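Local structure of iron-chelator utilization protein (4YHB) at residues Arg27-Val35 with Val174-Glu182. The protein binds FAD and probably acts as a flavin-dependent reductase that helps release iron from siderophores. Residues are numbered along the deposited sequence; the frame is centred on the assembly and turned at random.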
loop_
_atom_site.group_PDB
_atom_site.type_symbol
_atom_site.label_atom_id
_atom_site.label_comp_id
_atom_site.label_asym_id
_atom_site.label_seq_id
_atom_site.Cartn_x
_atom_site.Cartn_y
_atom_site.Cartn_z
ATOM N N ARG A 27 4.313 5.992 15.908
ATOM C CA ARG A 27 5.537 6.021 15.110
ATOM C C ARG A 27 6.211 4.663 15.257
ATOM O O ARG A 27 7.010 4.450 16.169
ATOM C CB ARG A 27 6.464 7.162 15.545
ATOM C CG ARG A 27 7.790 7.240 14.749
ATOM C CD ARG A 27 7.574 7.603 13.258
ATOM N NE ARG A 27 7.166 8.997 13.136
ATOM C CZ ARG A 27 7.862 9.944 12.517
ATOM N NH1 ARG A 27 9.015 9.660 11.914
ATOM N NH2 ARG A 27 7.395 11.181 12.502
ATOM N N ILE A 28 5.853 3.736 14.377
ATOM C CA ILE A 28 6.279 2.353 14.524
ATOM C C ILE A 28 7.761 2.150 14.193
ATOM O O ILE A 28 8.415 1.331 14.825
ATOM C CB ILE A 28 5.431 1.413 13.658
ATOM C CG1 ILE A 28 5.379 1.916 12.216
ATOM C CG2 ILE A 28 3.985 1.307 14.213
ATOM C CD1 ILE A 28 4.608 0.987 11.288
ATOM N N THR A 29 8.288 2.875 13.212
ATOM C CA THR A 29 9.730 2.869 12.934
ATOM C C THR A 29 10.111 4.313 12.643
ATOM O O THR A 29 9.214 5.158 12.473
ATOM C CB THR A 29 10.114 1.944 11.739
ATOM O OG1 THR A 29 9.487 2.411 10.537
ATOM C CG2 THR A 29 9.706 0.500 12.002
ATOM N N PRO A 30 11.420 4.621 12.597
ATOM C CA PRO A 30 11.805 6.013 12.353
ATOM C C PRO A 30 11.202 6.658 11.097
ATOM O O PRO A 30 10.893 7.849 11.156
ATOM C CB PRO A 30 13.327 5.925 12.230
ATOM C CG PRO A 30 13.693 4.813 13.120
ATOM C CD PRO A 30 12.594 3.799 12.986
ATOM N N ARG A 31 11.017 5.906 10.012
ATOM C CA ARG A 31 10.496 6.474 8.762
ATOM C C ARG A 31 9.077 6.030 8.390
ATOM O O ARG A 31 8.666 6.178 7.239
ATOM C CB ARG A 31 11.415 6.118 7.602
ATOM C CG ARG A 31 12.857 6.587 7.790
ATOM C CD ARG A 31 13.707 5.911 6.727
ATOM N NE ARG A 31 15.088 6.384 6.656
ATOM C CZ ARG A 31 16.077 5.915 7.397
ATOM N NH1 ARG A 31 15.825 4.980 8.308
ATOM N NH2 ARG A 31 17.319 6.384 7.224
ATOM N N MET A 32 8.352 5.462 9.343
ATOM C CA MET A 32 6.971 5.066 9.093
ATOM C C MET A 32 6.069 5.400 10.271
ATOM O O MET A 32 6.409 5.137 11.428
ATOM C CB MET A 32 6.866 3.569 8.777
ATOM C CG MET A 32 5.490 3.232 8.202
ATOM S SD MET A 32 5.461 1.940 6.967
ATOM C CE MET A 32 6.639 2.540 5.762
ATOM N N VAL A 33 4.912 5.976 9.967
ATOM C CA VAL A 33 3.972 6.351 11.003
ATOM C C VAL A 33 2.616 5.716 10.703
ATOM O O VAL A 33 2.140 5.731 9.562
ATOM C CB VAL A 33 3.862 7.886 11.135
ATOM C CG1 VAL A 33 3.288 8.520 9.864
ATOM C CG2 VAL A 33 3.018 8.245 12.337
ATOM N N ARG A 34 2.035 5.114 11.738
ATOM C CA ARG A 34 0.783 4.389 11.632
ATOM C C ARG A 34 -0.287 5.259 12.252
ATOM O O ARG A 34 -0.157 5.690 13.404
ATOM C CB ARG A 34 0.889 3.027 12.330
ATOM C CG ARG A 34 -0.396 2.229 12.368
ATOM C CD ARG A 34 -0.138 0.778 12.738
ATOM N NE ARG A 34 0.628 0.103 11.693
ATOM C CZ ARG A 34 1.193 -1.090 11.824
ATOM N NH1 ARG A 34 1.103 -1.756 12.969
ATOM N NH2 ARG A 34 1.860 -1.612 10.806
ATOM N N VAL A 35 -1.324 5.546 11.467
ATOM C CA VAL A 35 -2.339 6.516 11.840
ATOM C C VAL A 35 -3.702 5.833 11.843
ATOM O O VAL A 35 -4.043 5.145 10.874
ATOM C CB VAL A 35 -2.333 7.708 10.851
ATOM C CG1 VAL A 35 -3.468 8.686 11.147
ATOM C CG2 VAL A 35 -0.972 8.413 10.866
ATOM N N VAL A 174 13.900 -1.846 2.684
ATOM C CA VAL A 174 13.688 -0.714 3.587
ATOM C C VAL A 174 15.004 0.050 3.694
ATOM O O VAL A 174 16.034 -0.415 3.189
ATOM C CB VAL A 174 13.207 -1.166 4.996
ATOM C CG1 VAL A 174 11.799 -1.768 4.925
ATOM C CG2 VAL A 174 14.208 -2.169 5.618
ATOM N N ALA A 175 14.976 1.203 4.358
ATOM C CA ALA A 175 16.143 2.084 4.399
ATOM C C ALA A 175 17.323 1.453 5.121
ATOM O O ALA A 175 18.463 1.597 4.677
ATOM C CB ALA A 175 15.784 3.410 5.057
ATOM N N ASP A 176 17.039 0.775 6.234
ATOM C CA ASP A 176 18.071 0.192 7.097
ATOM C C ASP A 176 17.413 -0.707 8.131
ATOM O O ASP A 176 16.179 -0.837 8.137
ATOM C CB ASP A 176 18.911 1.279 7.786
ATOM C CG ASP A 176 18.070 2.272 8.596
ATOM O OD1 ASP A 176 17.165 1.850 9.353
ATOM O OD2 ASP A 176 18.330 3.492 8.480
ATOM N N ALA A 177 18.220 -1.270 9.039
ATOM C CA ALA A 177 17.736 -2.275 9.990
ATOM C C ALA A 177 16.701 -1.742 10.984
ATOM O O ALA A 177 15.889 -2.509 11.519
ATOM C CB ALA A 177 18.921 -2.888 10.752
ATOM N N ALA A 178 16.714 -0.435 11.225
ATOM C CA ALA A 178 15.780 0.171 12.173
ATOM C C ALA A 178 14.368 0.220 11.619
ATOM O O ALA A 178 13.423 0.523 12.345
ATOM C CB ALA A 178 16.236 1.578 12.553
ATOM N N GLU A 179 14.228 -0.065 10.329
ATOM C CA GLU A 179 12.933 0.012 9.667
ATOM C C GLU A 179 12.235 -1.344 9.579
ATOM O O GLU A 179 11.120 -1.436 9.068
ATOM C CB GLU A 179 13.096 0.609 8.269
ATOM C CG GLU A 179 13.611 2.041 8.281
ATOM C CD GLU A 179 12.648 3.003 8.977
ATOM O OE1 GLU A 179 11.405 2.843 8.845
ATOM O OE2 GLU A 179 13.139 3.927 9.650
ATOM N N GLU A 180 12.889 -2.396 10.063
ATOM C CA GLU A 180 12.275 -3.726 10.096
ATOM C C GLU A 180 11.085 -3.742 11.042
ATOM O O GLU A 180 11.094 -3.062 12.063
ATOM C CB GLU A 180 13.303 -4.782 10.514
ATOM C CG GLU A 180 14.431 -4.891 9.516
ATOM C CD GLU A 180 15.518 -5.874 9.921
ATOM O OE1 GLU A 180 15.332 -6.606 10.910
ATOM O OE2 GLU A 180 16.555 -5.917 9.229
ATOM N N GLN A 181 10.060 -4.512 10.693
ATOM C CA GLN A 181 8.875 -4.652 11.527
ATOM C C GLN A 181 8.721 -6.088 12.007
ATOM O O GLN A 181 9.197 -7.015 11.366
ATOM C CB GLN A 181 7.617 -4.215 10.754
ATOM C CG GLN A 181 7.695 -2.799 10.205
ATOM C CD GLN A 181 6.404 -2.373 9.506
ATOM O OE1 GLN A 181 5.373 -3.027 9.635
ATOM N NE2 GLN A 181 6.462 -1.276 8.768
ATOM N N GLU A 182 8.059 -6.265 13.142
ATOM C CA GLU A 182 7.701 -7.588 13.620
ATOM C C GLU A 182 6.316 -7.930 13.097
ATOM O O GLU A 182 5.342 -7.286 13.462
ATOM C CB GLU A 182 7.735 -7.642 15.148
ATOM C CG GLU A 182 9.064 -7.192 15.727
ATOM C CD GLU A 182 9.125 -7.317 17.238
ATOM O OE1 GLU A 182 8.062 -7.229 17.894
ATOM O OE2 GLU A 182 10.244 -7.501 17.767
HETATM O O HOH W 1 9.000 0.210 8.602
HETATM O O HOH W 2 2.926 -4.161 10.728
#
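Glu179 turns its carboxylate into the type I turn Thr29-Met32. OE1 accepts from Thr29 OG1 at 2.6 Å, with the hydroxyl 39° out of the carboxylate plane, while OE2 takes a weak bond from Arg31 N at 2.9 Å. Arg31 NH1 also forms salt bridges to Glu179 OE2 (3.2 Å), nearly in the guanidinium plane, and to Asp176 OD2 (2.9 Å), which is tilted from that plane. With the Arg31 chain extended from CG to NE (chi2 168°, chi3 172°), Ala175 CB packs against one face of the guanidinium, over its centre and 3.3 Å from the plane. An alanine in place of Glu179 would probably leave the Thr29 hydroxyl and the Arg31 backbone N without these acceptors and take one of the two carboxylates from the Arg31 guanidinium. The contact bridges the antiparallel FAD-binding barrel, whose strands 17-29 and 32-38 the turn links with a classic bulge at Ile28-Thr29 opposite Met32, and the parallel sheet of the ferredoxin reductase-like C-terminal half, where 174-182 follows strand 167-174. Farther out, one water bridges Thr29 OG1, Glu179 O and Gln181 NE2; a second joins Gln181 OE1 to Arg34 NH2, and Asp104 pairs with Arg34 NE. The Asp176 carboxylate is positioned by an Asx turn, its OD1 accepting from Ala178 N (3.0 Å).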